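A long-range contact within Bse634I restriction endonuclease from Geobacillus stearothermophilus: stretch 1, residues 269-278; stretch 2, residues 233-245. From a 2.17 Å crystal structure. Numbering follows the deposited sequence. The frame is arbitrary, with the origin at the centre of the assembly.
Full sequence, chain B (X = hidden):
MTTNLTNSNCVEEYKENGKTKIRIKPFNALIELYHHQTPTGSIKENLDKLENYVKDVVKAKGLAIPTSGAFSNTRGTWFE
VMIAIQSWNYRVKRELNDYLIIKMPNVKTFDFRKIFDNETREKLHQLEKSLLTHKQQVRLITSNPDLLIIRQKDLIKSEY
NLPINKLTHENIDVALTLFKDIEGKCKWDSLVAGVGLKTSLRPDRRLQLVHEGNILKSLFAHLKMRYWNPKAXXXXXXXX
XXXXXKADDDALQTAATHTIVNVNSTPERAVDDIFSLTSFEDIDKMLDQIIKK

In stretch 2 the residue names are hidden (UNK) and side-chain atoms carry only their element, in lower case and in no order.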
# COMPACT_ATOMS: atom_id res chain seq x y z
N ARG B 269 0.21 -16.34 -7.82
CA ARG B 269 -0.29 -16.51 -9.16
C ARG B 269 -1.74 -16.06 -9.19
O ARG B 269 -2.42 -16.04 -8.17
CB ARG B 269 -0.26 -17.99 -9.55
CG ARG B 269 1.06 -18.68 -9.35
CD ARG B 269 0.90 -20.14 -9.69
NE ARG B 269 2.17 -20.85 -9.67
CZ ARG B 269 2.31 -22.14 -9.96
NH1 ARG B 269 1.24 -22.87 -10.30
NH2 ARG B 269 3.51 -22.72 -9.91
N ALA B 270 -2.21 -15.72 -10.38
CA ALA B 270 -3.60 -15.33 -10.55
C ALA B 270 -4.39 -16.62 -10.34
O ALA B 270 -5.49 -16.59 -9.81
CB ALA B 270 -3.82 -14.80 -11.96
N VAL B 271 -3.81 -17.74 -10.76
CA VAL B 271 -4.44 -19.05 -10.65
C VAL B 271 -3.48 -19.89 -9.85
O VAL B 271 -2.40 -20.22 -10.32
CB VAL B 271 -4.65 -19.70 -12.03
CG1 VAL B 271 -5.51 -20.95 -11.92
CG2 VAL B 271 -5.32 -18.71 -12.97
N ASP B 272 -3.86 -20.21 -8.62
CA ASP B 272 -3.00 -20.99 -7.74
C ASP B 272 -2.58 -22.36 -8.25
O ASP B 272 -1.48 -22.83 -7.95
CB ASP B 272 -3.68 -21.09 -6.39
CG ASP B 272 -3.72 -19.77 -5.69
OD1 ASP B 272 -2.65 -19.34 -5.22
OD2 ASP B 272 -4.80 -19.14 -5.64
N ASP B 273 -3.44 -23.02 -9.00
CA ASP B 273 -3.07 -24.31 -9.55
C ASP B 273 -4.09 -24.70 -10.60
O ASP B 273 -5.20 -24.16 -10.65
CB ASP B 273 -2.98 -25.37 -8.45
CG ASP B 273 -2.05 -26.53 -8.83
OD1 ASP B 273 -1.74 -27.35 -7.94
OD2 ASP B 273 -1.62 -26.63 -10.00
N ILE B 274 -3.69 -25.63 -11.46
CA ILE B 274 -4.54 -26.09 -12.53
C ILE B 274 -4.68 -27.60 -12.41
O ILE B 274 -3.70 -28.31 -12.14
CB ILE B 274 -3.93 -25.69 -13.90
CG1 ILE B 274 -4.74 -26.30 -15.04
CG2 ILE B 274 -2.46 -26.09 -13.96
CD1 ILE B 274 -6.12 -25.73 -15.15
N PHE B 275 -5.90 -28.08 -12.57
CA PHE B 275 -6.20 -29.50 -12.45
C PHE B 275 -6.68 -30.07 -13.77
O PHE B 275 -7.14 -29.34 -14.65
CB PHE B 275 -7.27 -29.72 -11.38
CG PHE B 275 -6.84 -29.28 -10.00
CD1 PHE B 275 -6.02 -30.09 -9.22
CD2 PHE B 275 -7.23 -28.04 -9.49
CE1 PHE B 275 -5.60 -29.69 -7.95
CE2 PHE B 275 -6.83 -27.63 -8.23
CZ PHE B 275 -6.01 -28.45 -7.46
N SER B 276 -6.54 -31.38 -13.91
CA SER B 276 -6.98 -32.09 -15.10
C SER B 276 -8.02 -33.09 -14.62
O SER B 276 -7.73 -33.96 -13.80
CB SER B 276 -5.81 -32.81 -15.74
OG SER B 276 -6.20 -33.43 -16.95
N LEU B 277 -9.25 -32.95 -15.09
CA LEU B 277 -10.31 -33.85 -14.67
C LEU B 277 -10.66 -34.86 -15.75
O LEU B 277 -11.31 -34.51 -16.74
CB LEU B 277 -11.54 -33.05 -14.27
CG LEU B 277 -11.33 -32.01 -13.16
CD1 LEU B 277 -12.56 -31.15 -13.02
CD2 LEU B 277 -11.01 -32.71 -11.85
N THR B 278 -10.24 -36.10 -15.57
CA THR B 278 -10.53 -37.15 -16.55
C THR B 278 -11.56 -38.09 -15.97
O THR B 278 -12.54 -38.44 -16.62
CB THR B 278 -9.26 -37.95 -16.92
OG1 THR B 278 -8.25 -37.07 -17.41
CG2 THR B 278 -9.59 -38.97 -18.00
N UNK B 233 -7.41 -15.77 3.62
CA UNK B 233 -6.86 -16.32 2.39
C UNK B 233 -7.92 -16.75 1.39
O UNK B 233 -8.92 -17.35 1.76
o UNK B 233 -4.04 -19.38 4.09
c UNK B 233 -3.80 -18.59 3.14
c UNK B 233 -6.01 -17.55 2.68
c UNK B 233 -4.58 -17.29 3.06
o UNK B 233 -2.95 -18.81 2.25
N UNK B 234 -7.68 -16.45 0.12
CA UNK B 234 -8.59 -16.89 -0.92
C UNK B 234 -7.76 -17.38 -2.09
O UNK B 234 -6.96 -16.62 -2.64
c UNK B 234 -12.00 -17.01 -4.65
c UNK B 234 -10.12 -15.77 -3.83
c UNK B 234 -11.47 -17.01 -2.30
c UNK B 234 -9.49 -15.77 -1.41
c UNK B 234 -10.38 -16.18 -2.53
c UNK B 234 -12.27 -17.43 -3.35
c UNK B 234 -10.92 -16.18 -4.89
N UNK B 235 -7.95 -18.64 -2.46
CA UNK B 235 -7.22 -19.24 -3.57
C UNK B 235 -8.15 -19.46 -4.75
O UNK B 235 -9.32 -19.78 -4.57
c UNK B 235 -6.63 -20.57 -3.15
c UNK B 235 -5.66 -20.50 -2.00
c UNK B 235 -3.27 -20.23 -1.34
c UNK B 235 -4.27 -20.17 -2.48
n UNK B 235 -3.53 -19.16 -0.33
N UNK B 236 -7.63 -19.32 -5.96
CA UNK B 236 -8.43 -19.54 -7.14
C UNK B 236 -7.75 -20.61 -7.99
O UNK B 236 -6.54 -20.56 -8.21
c UNK B 236 -10.78 -18.49 -9.15
c UNK B 236 -11.52 -18.71 -10.31
o UNK B 236 -11.59 -19.09 -12.68
c UNK B 236 -9.38 -18.41 -9.19
c UNK B 236 -10.86 -18.85 -11.53
c UNK B 236 -8.58 -18.24 -7.93
c UNK B 236 -8.75 -18.56 -10.43
c UNK B 236 -9.48 -18.78 -11.59
N UNK B 237 -8.54 -21.57 -8.45
CA UNK B 237 -8.02 -22.68 -9.25
C UNK B 237 -8.70 -22.88 -10.60
O UNK B 237 -9.81 -22.41 -10.85
c UNK B 237 -8.17 -23.65 -5.99
c UNK B 237 -6.14 -24.36 -7.03
c UNK B 237 -5.50 -24.36 -5.80
c UNK B 237 -6.21 -24.01 -4.66
c UNK B 237 -8.16 -23.99 -8.48
c UNK B 237 -7.54 -23.65 -4.75
c UNK B 237 -7.48 -24.00 -7.14
o UNK B 237 -5.60 -24.02 -3.44
N UNK B 238 -8.01 -23.60 -11.47
CA UNK B 238 -8.55 -23.91 -12.77
C UNK B 238 -8.59 -25.43 -12.88
O UNK B 238 -7.75 -26.11 -12.29
N UNK B 239 -9.57 -25.95 -13.59
CA UNK B 239 -9.71 -27.39 -13.81
C UNK B 239 -10.08 -27.58 -15.28
O UNK B 239 -11.11 -27.08 -15.73
c UNK B 239 -10.79 -27.98 -12.92
N UNK B 240 -9.23 -28.28 -16.03
CA UNK B 240 -9.47 -28.54 -17.45
C UNK B 240 -10.01 -29.95 -17.64
O UNK B 240 -9.71 -30.85 -16.86
c UNK B 240 -8.17 -28.40 -18.24
o UNK B 240 -8.36 -28.73 -19.60
N UNK B 241 -10.82 -30.14 -18.68
CA UNK B 241 -11.36 -31.47 -18.95
C UNK B 241 -10.40 -32.26 -19.84
O UNK B 241 -10.65 -33.43 -20.16
o UNK B 241 -13.72 -31.03 -18.64
c UNK B 241 -12.74 -31.37 -19.61
N UNK B 242 -9.29 -31.63 -20.22
CA UNK B 242 -8.25 -32.24 -21.05
C UNK B 242 -6.96 -32.26 -20.26
O UNK B 242 -6.79 -31.49 -19.32
c UNK B 242 -8.02 -31.42 -22.33
c UNK B 242 -9.20 -31.35 -23.28
o UNK B 242 -10.81 -33.03 -23.80
o UNK B 242 -8.71 -33.47 -24.26
c UNK B 242 -9.60 -32.71 -23.81
N UNK B 243 -6.01 -33.15 -20.61
CA UNK B 243 -4.74 -33.20 -19.88
C UNK B 243 -4.10 -31.82 -19.96
O UNK B 243 -4.37 -31.07 -20.90
c UNK B 243 -3.95 -34.24 -20.66
c UNK B 243 -6.10 -34.24 -21.61
c UNK B 243 -5.02 -35.19 -21.13
N UNK B 244 -3.27 -31.47 -18.99
CA UNK B 244 -2.64 -30.15 -18.99
C UNK B 244 -1.18 -30.22 -19.44
O UNK B 244 -0.35 -30.92 -18.84
c UNK B 244 -4.19 -29.35 -17.16
c UNK B 244 -2.09 -28.10 -17.59
c UNK B 244 -2.74 -29.48 -17.58
N UNK B 245 -0.87 -29.48 -20.50
CA UNK B 245 0.48 -29.44 -21.04
C UNK B 245 1.37 -28.53 -20.21
O UNK B 245 0.88 -27.65 -19.50
o UNK B 245 0.04 -27.59 -22.57
c UNK B 245 0.46 -28.94 -22.49
O HOH W 1 -14.29 -33.43 -17.84

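Position 233 carries three carbons in a row, the third bearing two oxygens, and lies out of reach of stretch 1: Glu233. Position 234 has one carbon leading to a plain six-carbon ring, with almost no surface covered by stretch 1; it is Phe234, a buried residue for which an apolar ring is apt.

At position 235 four carbons run in a row to a nitrogen, which identifies Lys235. Its CD lies 3.3 Å from Asp272 CG, but the chain end leads away, and NZ forms a salt bridge with Glu233 OE2 at 2.7 Å.

Position 236 shows a six-carbon ring bearing one oxygen, with a ring carbon near Val271: Tyr236. Val271 CG2 meets the ring edge, 4.3 Å from Tyr236 CD1, while OH is hydrogen-bonded elsewhere in the structure, so the buried hydroxyl is satisfied.

Position 237 has the same ring and oxygen, set against the ring of Phe275: Tyr237. Tyr237 CD1 is 3.6 Å from Phe275 CE2, the two planes inclined at 48°, and Tyr237 CE1 is 3.8 Å from Asp272 CB.

Position 238 has no side-chain atoms, hence Gly238. An ideal CB here would come a tight 3.2 Å from Ile274 CD1, so the bare backbone leaves room for the isoleucine.

Position 239 has a single carbon, Ala239. Its CB sits 3.6 Å from Leu277 CD1 and 4.2 Å from Phe275 CB, a small apolar group in contact with both.

Positions 240 and 241 each have one carbon and one oxygen: Ser240 and Ser241. Ser240 OG accepts a hydrogen bond from the backbone N of 242 (3.1 Å), bracing the turn after the strand. Ser241 points away, its OG 2.6 Å from a water that donates a weak bond to Leu277 O (3.4 Å).

Position 242, three carbons ending in two oxygens, is Glu242, exposed as suits a charge. At 243 three carbons close onto the backbone N: Pro243, its CA 3.3 Å from Ser276 OG. Position 244, one carbon carrying two, is Val244, whose CG2 packs 3.8 Å from Ile274 CG1. Position 245, one carbon and one oxygen, is Ser245, whose hydroxyl caps the helix that follows.

The contact is a parallel strand pairing. Gly238 N donates to Asp273 O (3.0 Å), Phe275 N to Gly238 O (2.7 Å), Ser240 N to Phe275 O (2.7 Å) and Leu277 N to Ser240 O (2.8 Å). Before it, Asp272 N donates to Tyr236 O (2.7 Å). Tyr237, Ala239 and Phe275 share one face; Ile274 and Ser276 occupy the other.

Stretch 2, residues 233-245: EFKYYGASSEPVS
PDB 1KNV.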